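Glucose-resistance amylase regulator (Weissella paramesenteroides ATCC 33313, PDB 4RK6) binds glucose and, as a LacI-family regulator, probably controls transcription by binding cis-regulatory DNA. Local coordinates at residues S94-L99 with P245-I250; G203-M208 with K213-D218; H54-F59 with I82-E87; V118-D123 with L274-S279. All coordinates share one frame; numbering follows the deposited sequence.

Interaction 1 of 4, residues S94-L99 with P245-I250; sequences SLTALL and PEIGRI. With GLC (alpha-D-glucopyranose), chain C.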
# COMPACT_ATOMS: atom_id res chain seq x y z
N SER A 94 21.77 1.29 -5.07
CA SER A 94 20.52 2.07 -5.09
C SER A 94 19.54 1.55 -6.14
O SER A 94 19.94 1.04 -7.19
CB SER A 94 20.79 3.57 -5.23
OG SER A 94 21.39 3.90 -6.46
N LEU A 95 18.26 1.68 -5.82
CA LEU A 95 17.18 1.11 -6.61
C LEU A 95 16.17 2.19 -7.00
O LEU A 95 15.69 2.93 -6.16
CB LEU A 95 16.48 0.01 -5.81
CG LEU A 95 17.20 -1.35 -5.73
CD1 LEU A 95 18.56 -1.31 -5.09
CD2 LEU A 95 16.32 -2.32 -4.96
N THR A 96 15.91 2.28 -8.30
CA THR A 96 14.99 3.24 -8.93
C THR A 96 15.57 4.65 -8.98
O THR A 96 14.92 5.59 -9.42
CB THR A 96 13.57 3.25 -8.29
OG1 THR A 96 13.56 4.03 -7.09
CG2 THR A 96 13.08 1.85 -8.03
N ALA A 97 16.83 4.79 -8.60
CA ALA A 97 17.46 6.08 -8.48
C ALA A 97 18.96 5.89 -8.46
O ALA A 97 19.45 4.90 -7.93
CB ALA A 97 16.99 6.77 -7.20
N LEU A 98 19.68 6.86 -9.00
CA LEU A 98 21.11 6.83 -9.03
C LEU A 98 21.59 7.81 -7.94
O LEU A 98 21.69 9.00 -8.17
CB LEU A 98 21.57 7.21 -10.44
CG LEU A 98 20.69 6.61 -11.58
CD1 LEU A 98 20.60 7.50 -12.81
CD2 LEU A 98 21.13 5.20 -11.96
N LEU A 99 21.82 7.27 -6.74
CA LEU A 99 22.11 8.08 -5.55
C LEU A 99 23.51 8.67 -5.54
O LEU A 99 23.70 9.79 -5.10
CB LEU A 99 21.93 7.25 -4.28
CG LEU A 99 20.48 7.01 -3.88
CD1 LEU A 99 20.43 6.20 -2.60
CD2 LEU A 99 19.74 8.33 -3.71
N PRO A 245 9.59 -5.90 -9.12
CA PRO A 245 10.23 -7.09 -8.58
C PRO A 245 11.52 -7.41 -9.31
O PRO A 245 12.47 -7.84 -8.64
CB PRO A 245 9.17 -8.20 -8.76
CG PRO A 245 7.86 -7.46 -8.93
CD PRO A 245 8.23 -6.17 -9.62
N GLU A 246 11.59 -7.19 -10.62
CA GLU A 246 12.82 -7.45 -11.37
C GLU A 246 13.94 -6.50 -10.89
O GLU A 246 15.08 -6.93 -10.70
CB GLU A 246 12.60 -7.35 -12.86
CG GLU A 246 13.86 -7.61 -13.68
CD GLU A 246 14.33 -9.05 -13.65
OE1 GLU A 246 13.72 -9.93 -12.98
OE2 GLU A 246 15.34 -9.30 -14.35
N ILE A 247 13.60 -5.24 -10.65
CA ILE A 247 14.58 -4.31 -10.06
C ILE A 247 15.17 -4.88 -8.77
O ILE A 247 16.38 -4.87 -8.58
CB ILE A 247 13.97 -2.90 -9.86
CG1 ILE A 247 13.67 -2.28 -11.22
CG2 ILE A 247 14.90 -2.02 -9.03
CD1 ILE A 247 12.72 -1.09 -11.16
N GLY A 248 14.32 -5.40 -7.89
CA GLY A 248 14.77 -6.00 -6.64
C GLY A 248 15.63 -7.23 -6.89
O GLY A 248 16.71 -7.36 -6.31
N ARG A 249 15.18 -8.14 -7.75
CA ARG A 249 15.96 -9.36 -8.01
C ARG A 249 17.36 -9.04 -8.56
O ARG A 249 18.36 -9.64 -8.13
CB ARG A 249 15.24 -10.28 -9.00
CG ARG A 249 14.00 -10.95 -8.45
CD ARG A 249 13.53 -12.06 -9.38
NE ARG A 249 12.94 -11.53 -10.61
CZ ARG A 249 11.66 -11.16 -10.76
NH1 ARG A 249 10.79 -11.28 -9.76
NH2 ARG A 249 11.25 -10.70 -11.92
N ILE A 250 17.42 -8.12 -9.51
CA ILE A 250 18.68 -7.78 -10.19
C ILE A 250 19.62 -7.04 -9.24
O ILE A 250 20.84 -7.30 -9.25
CB ILE A 250 18.39 -7.01 -11.49
CG1 ILE A 250 17.64 -7.92 -12.49
CG2 ILE A 250 19.64 -6.45 -12.14
CD1 ILE A 250 18.41 -9.14 -12.96
C1 GLC C . 9.94 6.87 -6.56
C2 GLC C . 10.61 5.98 -7.61
C3 GLC C . 9.99 6.11 -8.99
C4 GLC C . 8.47 6.04 -8.88
C5 GLC C . 8.01 7.20 -7.99
C6 GLC C . 6.49 7.20 -7.80
O1 GLC C . 10.49 8.12 -6.70
O2 GLC C . 11.99 6.30 -7.73
O3 GLC C . 10.50 5.01 -9.74
O4 GLC C . 7.90 6.09 -10.15
O5 GLC C . 8.54 7.06 -6.70
O6 GLC C . 6.06 6.03 -7.18
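Leu-95 and Ile-247 pack side by side in the periplasmic-binding-protein-like sugar-binding fold of the LacI family, where the end of strand 91-95 meets helix 244-257. The two side chains run past each other in opposite directions, so their flanks touch rather than their ends: Leu-95 CG lies 4.1 Å from Ile-247 CG2. With chi1 at -66°, Ile-247 turns this short branch to Leu-95 and leaves the longer one, ending in CD1, for Thr-96, the residue after Leu-95 on the other segment. There Thr-96 CG2 approaches Ile-247 CD1 at 4.3 Å. Leu-95 CD2 also touches the helix backbone, 4.3 Å from Gly-248 CA. All four touching residues are buried, and Ile-28 of helix 24-39 also packs on Leu-95 and Thr-96. Just after the strand, Thr-96 offers its methyl to the helix and its hydroxyl to bound glucose, whose other partners include Arg-145 and Asp-225. The hydroxyl works in two directions. Thr-96 OG1 donates to Leu-95 O at 2.6 Å, meeting that carbonyl at a C=O...donor angle of 110°. In turn, Thr-96 OG1 accepts a hydrogen bond from O2 of the glucose (GLC O2) at 2.8 Å.

Interaction 2 of 4, residues G203-M208 with K213-D218; sequences GLINAM and KTVPED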
# COMPACT_ATOMS: atom_id res chain seq x y z
N GLY A 203 -6.26 10.73 -8.45
CA GLY A 203 -6.69 12.06 -7.97
C GLY A 203 -7.28 12.88 -9.09
O GLY A 203 -8.30 13.52 -8.93
N LEU A 204 -6.61 12.84 -10.24
CA LEU A 204 -7.09 13.52 -11.43
C LEU A 204 -8.46 12.99 -11.88
O LEU A 204 -9.38 13.76 -12.20
CB LEU A 204 -6.10 13.33 -12.56
CG LEU A 204 -4.82 14.16 -12.45
CD1 LEU A 204 -3.76 13.58 -13.37
CD2 LEU A 204 -5.10 15.59 -12.83
N ILE A 205 -8.61 11.66 -11.92
CA ILE A 205 -9.88 11.06 -12.30
C ILE A 205 -11.01 11.55 -11.39
O ILE A 205 -12.08 11.97 -11.86
CB ILE A 205 -9.81 9.52 -12.25
CG1 ILE A 205 -9.02 9.00 -13.45
CG2 ILE A 205 -11.22 8.92 -12.20
CD1 ILE A 205 -8.80 7.50 -13.38
N ASN A 206 -10.77 11.52 -10.09
CA ASN A 206 -11.80 11.91 -9.14
C ASN A 206 -12.12 13.39 -9.21
O ASN A 206 -13.28 13.76 -9.05
CB ASN A 206 -11.45 11.47 -7.71
CG ASN A 206 -11.73 10.01 -7.48
OD1 ASN A 206 -12.24 9.33 -8.37
ND2 ASN A 206 -11.41 9.51 -6.31
N ALA A 207 -11.10 14.24 -9.42
CA ALA A 207 -11.36 15.68 -9.49
C ALA A 207 -12.25 15.94 -10.69
O ALA A 207 -13.22 16.72 -10.60
CB ALA A 207 -10.07 16.47 -9.60
N MSE A 208 -11.97 15.27 -11.80
CA MSE A 208 -12.80 15.48 -13.00
C MSE A 208 -14.22 15.02 -12.74
O MSE A 208 -15.19 15.77 -13.02
CB MSE A 208 -12.24 14.79 -14.26
CG MSE A 208 -10.83 15.22 -14.66
SE MSE A 208 -10.55 17.19 -14.85
CE MSE A 208 -11.52 17.28 -16.55
N LYS A 213 -17.21 16.23 -15.07
CA LYS A 213 -16.43 15.89 -16.25
C LYS A 213 -16.06 14.43 -16.20
O LYS A 213 -16.35 13.75 -15.21
CB LYS A 213 -15.20 16.80 -16.33
CG LYS A 213 -15.58 18.29 -16.54
CD LYS A 213 -14.43 19.16 -16.99
CE LYS A 213 -14.88 20.59 -17.32
NZ LYS A 213 -15.67 20.69 -18.57
N THR A 214 -15.47 13.93 -17.28
CA THR A 214 -15.14 12.53 -17.39
C THR A 214 -13.81 12.36 -18.09
O THR A 214 -13.54 13.04 -19.08
CB THR A 214 -16.22 11.78 -18.19
OG1 THR A 214 -17.50 12.06 -17.61
CG2 THR A 214 -15.97 10.28 -18.19
N VAL A 215 -12.99 11.45 -17.57
CA VAL A 215 -11.75 11.01 -18.23
C VAL A 215 -12.13 9.81 -19.08
O VAL A 215 -12.83 8.93 -18.57
CB VAL A 215 -10.73 10.58 -17.16
CG1 VAL A 215 -9.51 9.91 -17.77
CG2 VAL A 215 -10.30 11.76 -16.31
N PRO A 216 -11.72 9.74 -20.35
CA PRO A 216 -10.75 10.64 -21.01
C PRO A 216 -11.35 11.80 -21.83
O PRO A 216 -10.59 12.61 -22.35
CB PRO A 216 -10.01 9.71 -21.96
CG PRO A 216 -11.04 8.69 -22.32
CD PRO A 216 -11.84 8.45 -21.05
N GLU A 217 -12.67 11.87 -21.93
CA GLU A 217 -13.33 12.86 -22.81
C GLU A 217 -12.81 14.26 -22.52
O GLU A 217 -12.56 15.03 -23.44
CB GLU A 217 -14.87 12.85 -22.60
CG GLU A 217 -15.61 11.68 -23.23
CD GLU A 217 -15.16 10.31 -22.74
OE1 GLU A 217 -14.90 9.44 -23.60
OE2 GLU A 217 -15.06 10.09 -21.50
N ASP A 218 -12.65 14.58 -21.24
CA ASP A 218 -12.29 15.94 -20.82
C ASP A 218 -10.84 16.09 -20.40
O ASP A 218 -10.40 17.20 -20.12
CB ASP A 218 -13.21 16.37 -19.69
CG ASP A 218 -14.67 16.40 -20.12
OD1 ASP A 218 -14.96 17.00 -21.18
OD2 ASP A 218 -15.53 15.82 -19.42
O HOH W 1 -13.44 10.61 -14.68
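Met-208, deposited as selenomethionine, reaches from the last turns of helix 198-210 into the loop that leads on to strand 220-223, a helix-to-strand return of the alpha/beta fold. The packing is tightest round its end. The chain bends at both chi2 (-53°) and chi3 (-75°), curling the methyl CE against the methylenes of Lys-213 and the CB of Asp-218: Met-208 CE comes to 3.5 Å from Lys-213 CD, closer than usual for two carbons, and to 3.7 Å from Asp-218 CB. Higher up the same side chain, Met-208 CG meets Val-215 CG2 at 3.9 Å, the two side chains crossing at about a right angle. Ile-205 meets that same valine methyl, also at about a right angle, and Ile-221 of strand 220-223 touches both Ile-205 and Val-215 to close this apolar patch.

The polar side is looser. Lys-213 N donates to Met-208 O at 2.9 Å, but from well above the carbonyl plane. Farther along, a water accepts from Val-215 N at 3.0 Å and gives only a weak bond to Ile-205 O, a one-sidedly weak bridge between the helix and loop backbones. Past its methylenes, Lys-213 bends at chi4 and its ammonium end departs from the contact.

Within the loop, Thr-214 N donates to the anti lone pair of Asp-218 OD2 at 2.9 Å, which holds this carboxylate turned to the loop backbone. The aspartate therefore divides its roles: its CB is packing surface for the helix, and its charged end serves the loop's own fold.

Interaction 3 of 4, residues H54-F59 with I82-E87; sequences HQYQVF and IDKLLE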
# COMPACT_ATOMS: atom_id res chain seq x y z
N HIS A 54 17.93 10.59 13.76
CA HIS A 54 17.29 9.28 13.63
C HIS A 54 17.99 8.48 12.55
O HIS A 54 18.16 7.27 12.67
CB HIS A 54 15.82 9.43 13.28
CG HIS A 54 15.02 10.16 14.32
ND1 HIS A 54 13.86 10.85 14.02
CD2 HIS A 54 15.23 10.34 15.64
CE1 HIS A 54 13.39 11.41 15.12
NE2 HIS A 54 14.20 11.12 16.12
N GLN A 55 18.41 9.17 11.49
CA GLN A 55 19.15 8.53 10.40
C GLN A 55 20.42 7.87 10.92
O GLN A 55 20.75 6.74 10.53
CB GLN A 55 19.46 9.54 9.29
CG GLN A 55 18.22 10.03 8.55
CD GLN A 55 18.54 11.12 7.54
OE1 GLN A 55 19.64 11.69 7.55
NE2 GLN A 55 17.57 11.43 6.67
N TYR A 56 21.13 8.54 11.82
CA TYR A 56 22.35 7.97 12.36
C TYR A 56 22.08 6.70 13.18
O TYR A 56 22.87 5.77 13.13
CB TYR A 56 23.18 9.00 13.15
CG TYR A 56 24.54 8.45 13.51
CD1 TYR A 56 25.53 8.31 12.55
CD2 TYR A 56 24.81 8.01 14.81
CE1 TYR A 56 26.77 7.78 12.86
CE2 TYR A 56 26.05 7.48 15.13
CZ TYR A 56 27.03 7.36 14.16
OH TYR A 56 28.25 6.84 14.48
N GLN A 57 20.97 6.67 13.92
CA GLN A 57 20.57 5.47 14.68
C GLN A 57 20.31 4.29 13.74
O GLN A 57 20.76 3.18 14.01
CB GLN A 57 19.33 5.73 15.55
CG GLN A 57 19.49 6.81 16.61
CD GLN A 57 20.71 6.60 17.50
OE1 GLN A 57 20.91 5.51 18.04
NE2 GLN A 57 21.52 7.64 17.66
N VAL A 58 19.59 4.55 12.65
CA VAL A 58 19.36 3.55 11.61
C VAL A 58 20.68 3.00 11.09
O VAL A 58 20.84 1.79 10.92
CB VAL A 58 18.57 4.13 10.42
CG1 VAL A 58 18.56 3.18 9.22
CG2 VAL A 58 17.15 4.45 10.84
N PHE A 59 21.64 3.88 10.84
CA PHE A 59 22.94 3.44 10.40
C PHE A 59 23.61 2.55 11.44
O PHE A 59 24.17 1.50 11.11
CB PHE A 59 23.85 4.64 10.07
CG PHE A 59 25.29 4.27 10.03
CD1 PHE A 59 25.82 3.62 8.93
CD2 PHE A 59 26.14 4.58 11.09
CE1 PHE A 59 27.15 3.25 8.90
CE2 PHE A 59 27.47 4.21 11.06
CZ PHE A 59 27.98 3.55 9.96
N ILE A 82 26.11 6.69 2.97
CA ILE A 82 26.67 5.91 1.87
C ILE A 82 28.17 5.75 2.12
O ILE A 82 28.68 4.63 2.14
CB ILE A 82 26.42 6.59 0.51
CG1 ILE A 82 24.93 6.58 0.17
CG2 ILE A 82 27.21 5.88 -0.60
CD1 ILE A 82 24.54 7.54 -0.93
N ASP A 83 28.86 6.86 2.36
CA ASP A 83 30.29 6.79 2.68
C ASP A 83 30.61 5.91 3.89
O ASP A 83 31.48 5.07 3.79
CB ASP A 83 30.89 8.19 2.90
CG ASP A 83 31.08 8.95 1.60
OD1 ASP A 83 31.77 8.41 0.69
OD2 ASP A 83 30.56 10.09 1.50
N LYS A 84 29.92 6.10 5.01
CA LYS A 84 30.22 5.29 6.20
C LYS A 84 30.00 3.79 5.95
O LYS A 84 30.79 2.95 6.39
CB LYS A 84 29.41 5.77 7.42
CG LYS A 84 29.99 7.05 8.05
CD LYS A 84 29.19 7.44 9.29
CE LYS A 84 30.00 8.23 10.30
NZ LYS A 84 31.16 7.45 10.83
N LEU A 85 28.98 3.44 5.19
CA LEU A 85 28.73 2.02 4.89
C LEU A 85 29.81 1.46 3.99
O LEU A 85 30.40 0.43 4.28
CB LEU A 85 27.34 1.81 4.27
CG LEU A 85 26.18 2.09 5.24
CD1 LEU A 85 24.91 2.27 4.44
CD2 LEU A 85 26.02 0.98 6.27
N LEU A 86 30.13 2.18 2.91
CA LEU A 86 31.20 1.72 2.03
C LEU A 86 32.51 1.56 2.78
O LEU A 86 33.27 0.63 2.52
CB LEU A 86 31.38 2.69 0.86
CG LEU A 86 30.26 2.82 -0.17
CD1 LEU A 86 30.54 3.99 -1.09
CD2 LEU A 86 30.10 1.54 -0.99
N GLU A 87 32.77 2.47 3.71
CA GLU A 87 34.00 2.46 4.49
C GLU A 87 34.05 1.32 5.50
O GLU A 87 35.12 0.99 6.00
CB GLU A 87 34.21 3.83 5.15
CG GLU A 87 34.44 4.93 4.12
CD GLU A 87 34.38 6.33 4.68
OE1 GLU A 87 34.41 6.48 5.93
OE2 GLU A 87 34.29 7.28 3.88
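Phe-59 projects from helix 52-64 onto Lys-84 and Leu-85 of helix 79-87, two crossover helices that pack on the parallel sheet of the periplasmic-binding-protein-like fold, between strands 42-48, 69-72 and 91-95. Its ring meets the two residues in different ways. Leu-85 comes at the edge, with CG in the ring plane and CD2 lying 3.7 Å from Phe-59 CE1. Lys-84 crosses the ring at about a right angle, its CB 3.7 Å from Phe-59 CZ and its CD over one face, 4.1 Å from Phe-59 CE2. Beyond the phenylalanine, the same lysine reaches Tyr-56 one helical turn earlier: Lys-84 CE stands near the plane of the tyrosine ring, at its edge, 4.1 Å from Tyr-56 CE1.

Both aromatic side chains leave the helix with CG anti to the backbone N (chi1 162° for Phe-59, -171° for Tyr-56), which carries the rings across the gap to the lysine. That reach is needed, because the short helical segments run nearly parallel, 16° apart, with axes no closer than 11.6 Å. Beneath them lies the sheet: Leu-85 also packs on Val-70, Met-72 and Val-92, while Val-58 rests on Thr-46 and Leu-48. On another side of helix 52-64, His-54 packs on Ile-37 of the second subunit.

Carbon alone carries the contact. The methylenes of Lys-84 lie on a face of Phe-59 and end at the edge of Tyr-56: apolar packing, with no polar pair between the two segments and the ammonium group at its margin.

Interaction 4 of 4, residues V118-D123 with L274-S279; sequences VDYLID and LIQRDS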
# COMPACT_ATOMS: atom_id res chain seq x y z
N VAL A 118 5.36 10.67 -23.90
CA VAL A 118 5.19 11.86 -24.71
C VAL A 118 5.00 11.47 -26.17
O VAL A 118 4.13 11.99 -26.85
CB VAL A 118 6.42 12.79 -24.54
CG1 VAL A 118 6.41 13.88 -25.60
CG2 VAL A 118 6.44 13.39 -23.16
N ASP A 119 5.79 10.51 -26.64
CA ASP A 119 5.64 10.04 -28.02
C ASP A 119 4.23 9.51 -28.32
O ASP A 119 3.62 9.82 -29.35
CB ASP A 119 6.68 8.97 -28.33
CG ASP A 119 7.00 8.89 -29.79
OD1 ASP A 119 7.45 9.90 -30.37
OD2 ASP A 119 6.77 7.82 -30.37
N TYR A 120 3.72 8.70 -27.40
CA TYR A 120 2.38 8.15 -27.51
C TYR A 120 1.32 9.24 -27.48
O TYR A 120 0.41 9.26 -28.31
CB TYR A 120 2.14 7.14 -26.37
CG TYR A 120 0.75 6.63 -26.32
CD1 TYR A 120 0.21 5.93 -27.39
CD2 TYR A 120 -0.05 6.86 -25.22
CE1 TYR A 120 -1.10 5.45 -27.35
CE2 TYR A 120 -1.35 6.39 -25.17
CZ TYR A 120 -1.87 5.70 -26.22
OH TYR A 120 -3.18 5.26 -26.13
N LEU A 121 1.41 10.16 -26.52
CA LEU A 121 0.40 11.20 -26.43
C LEU A 121 0.37 12.10 -27.67
O LEU A 121 -0.70 12.46 -28.14
CB LEU A 121 0.60 12.05 -25.17
CG LEU A 121 0.20 11.34 -23.86
CD1 LEU A 121 0.54 12.20 -22.66
CD2 LEU A 121 -1.26 10.97 -23.84
N ILE A 122 1.54 12.43 -28.19
CA ILE A 122 1.63 13.23 -29.43
C ILE A 122 1.09 12.44 -30.63
O ILE A 122 0.37 12.99 -31.46
CB ILE A 122 3.08 13.72 -29.67
CG1 ILE A 122 3.43 14.79 -28.61
CG2 ILE A 122 3.28 14.25 -31.09
CD1 ILE A 122 4.90 15.13 -28.60
N ASP A 123 1.41 11.16 -30.72
CA ASP A 123 0.83 10.27 -31.74
C ASP A 123 -0.72 10.23 -31.66
O ASP A 123 -1.40 10.09 -32.67
CB ASP A 123 1.38 8.85 -31.61
CG ASP A 123 2.79 8.69 -32.16
OD1 ASP A 123 3.33 9.64 -32.75
OD2 ASP A 123 3.37 7.60 -31.99
N LEU A 274 4.51 0.31 -21.95
CA LEU A 274 3.39 1.21 -21.86
C LEU A 274 2.15 0.37 -22.09
O LEU A 274 2.00 -0.25 -23.14
CB LEU A 274 3.56 2.33 -22.89
CG LEU A 274 2.62 3.51 -22.68
CD1 LEU A 274 3.15 4.74 -23.42
CD2 LEU A 274 1.20 3.20 -23.13
N ILE A 275 1.32 0.25 -21.06
CA ILE A 275 0.12 -0.52 -21.13
C ILE A 275 -1.06 0.38 -21.39
O ILE A 275 -1.42 1.25 -20.58
CB ILE A 275 -0.12 -1.30 -19.83
CG1 ILE A 275 1.07 -2.20 -19.54
CG2 ILE A 275 -1.41 -2.10 -19.94
CD1 ILE A 275 0.94 -2.98 -18.26
N GLN A 276 -1.68 0.17 -22.54
CA GLN A 276 -2.78 0.99 -22.98
C GLN A 276 -4.05 0.43 -22.41
O GLN A 276 -4.34 -0.75 -22.60
CB GLN A 276 -2.80 0.97 -24.50
CG GLN A 276 -3.86 1.76 -25.16
CD GLN A 276 -4.01 1.26 -26.55
OE1 GLN A 276 -3.05 1.27 -27.32
NE2 GLN A 276 -5.19 0.74 -26.87
N ARG A 277 -4.77 1.28 -21.67
CA ARG A 277 -6.05 0.90 -21.08
C ARG A 277 -7.11 1.91 -21.56
O ARG A 277 -7.28 2.04 -22.75
CB ARG A 277 -5.95 0.79 -19.56
CG ARG A 277 -4.91 -0.23 -19.13
CD ARG A 277 -5.24 -0.81 -17.78
NE ARG A 277 -4.31 -1.86 -17.36
CZ ARG A 277 -3.38 -1.71 -16.44
NH1 ARG A 277 -3.18 -0.53 -15.86
NH2 ARG A 277 -2.64 -2.75 -16.09
N ASP A 278 -7.81 2.61 -20.66
CA ASP A 278 -9.03 3.34 -21.02
C ASP A 278 -9.00 4.84 -20.75
O ASP A 278 -10.02 5.51 -20.87
CB ASP A 278 -10.22 2.69 -20.30
CG ASP A 278 -10.45 1.26 -20.74
OD1 ASP A 278 -10.33 0.97 -21.94
OD2 ASP A 278 -10.75 0.41 -19.89
N SER A 279 -7.84 5.39 -20.47
CA SER A 279 -7.76 6.78 -20.02
C SER A 279 -7.15 7.76 -21.02
O SER A 279 -6.83 8.88 -20.64
CB SER A 279 -7.00 6.87 -18.68
OG SER A 279 -5.65 6.49 -18.81
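In one of the two alpha/beta lobes of this periplasmic-binding-protein-like fold, helix 110-123 faces the end of strand 267-275 and the loop beyond it, and one side chain, Tyr-120, spans most of the distance. The backbones stay well apart; even the nearest CA atoms, those of Tyr-120 and Leu-274, are 9.0 Å from each other. The first torsion of Tyr-120, chi1 174°, swings the ring off the helix toward the strand. At the root of that side chain, Leu-274 CD1 packs against Tyr-120 CB at 3.9 Å. At its far end the phenol oxygen lies alongside Gln-276, whose side chain crosses that of the tyrosine at about a right angle. The glutamine amide and the tyrosine ring are almost parallel, their planes 6° apart, but it is the hydroxyl that comes near the glutamine. On its inner side helix 110-123 is held to the sheet by Leu-121 on Ala-192 and Ile-194, and Leu-274 also packs on Thr-238 of strand 238-241. This is thus a surface contact bordering a better buried interface. Tyr-120 OH meets carbon first, 3.7 Å from Gln-276 CG, with Gln-276 CD next at 4.1 Å.

How the interactions relate
Interaction 1 is fully buried and lies beside the sugar pocket, interaction 2 is largely buried, interaction 3 partly so, and interaction 4 is at the surface. Interactions 1 and 3 share one neighbourhood, with Leu-99 packing on Ile-82, whereas interactions 2 and 4 lie together about 44 and 42 Å from interaction 3, centre to centre. There the loop of 213-218 meets 274-279, Val-215 CG1 packing on Ser-279 CB. Interactions 1 and 2 are both aliphatic at heart, and interaction 2 adds a direct backbone bond and a bridging water. Aromatic ring faces and edges carry interaction 3, whereas in interaction 4 the two ends of one tyrosine side chain do the touching.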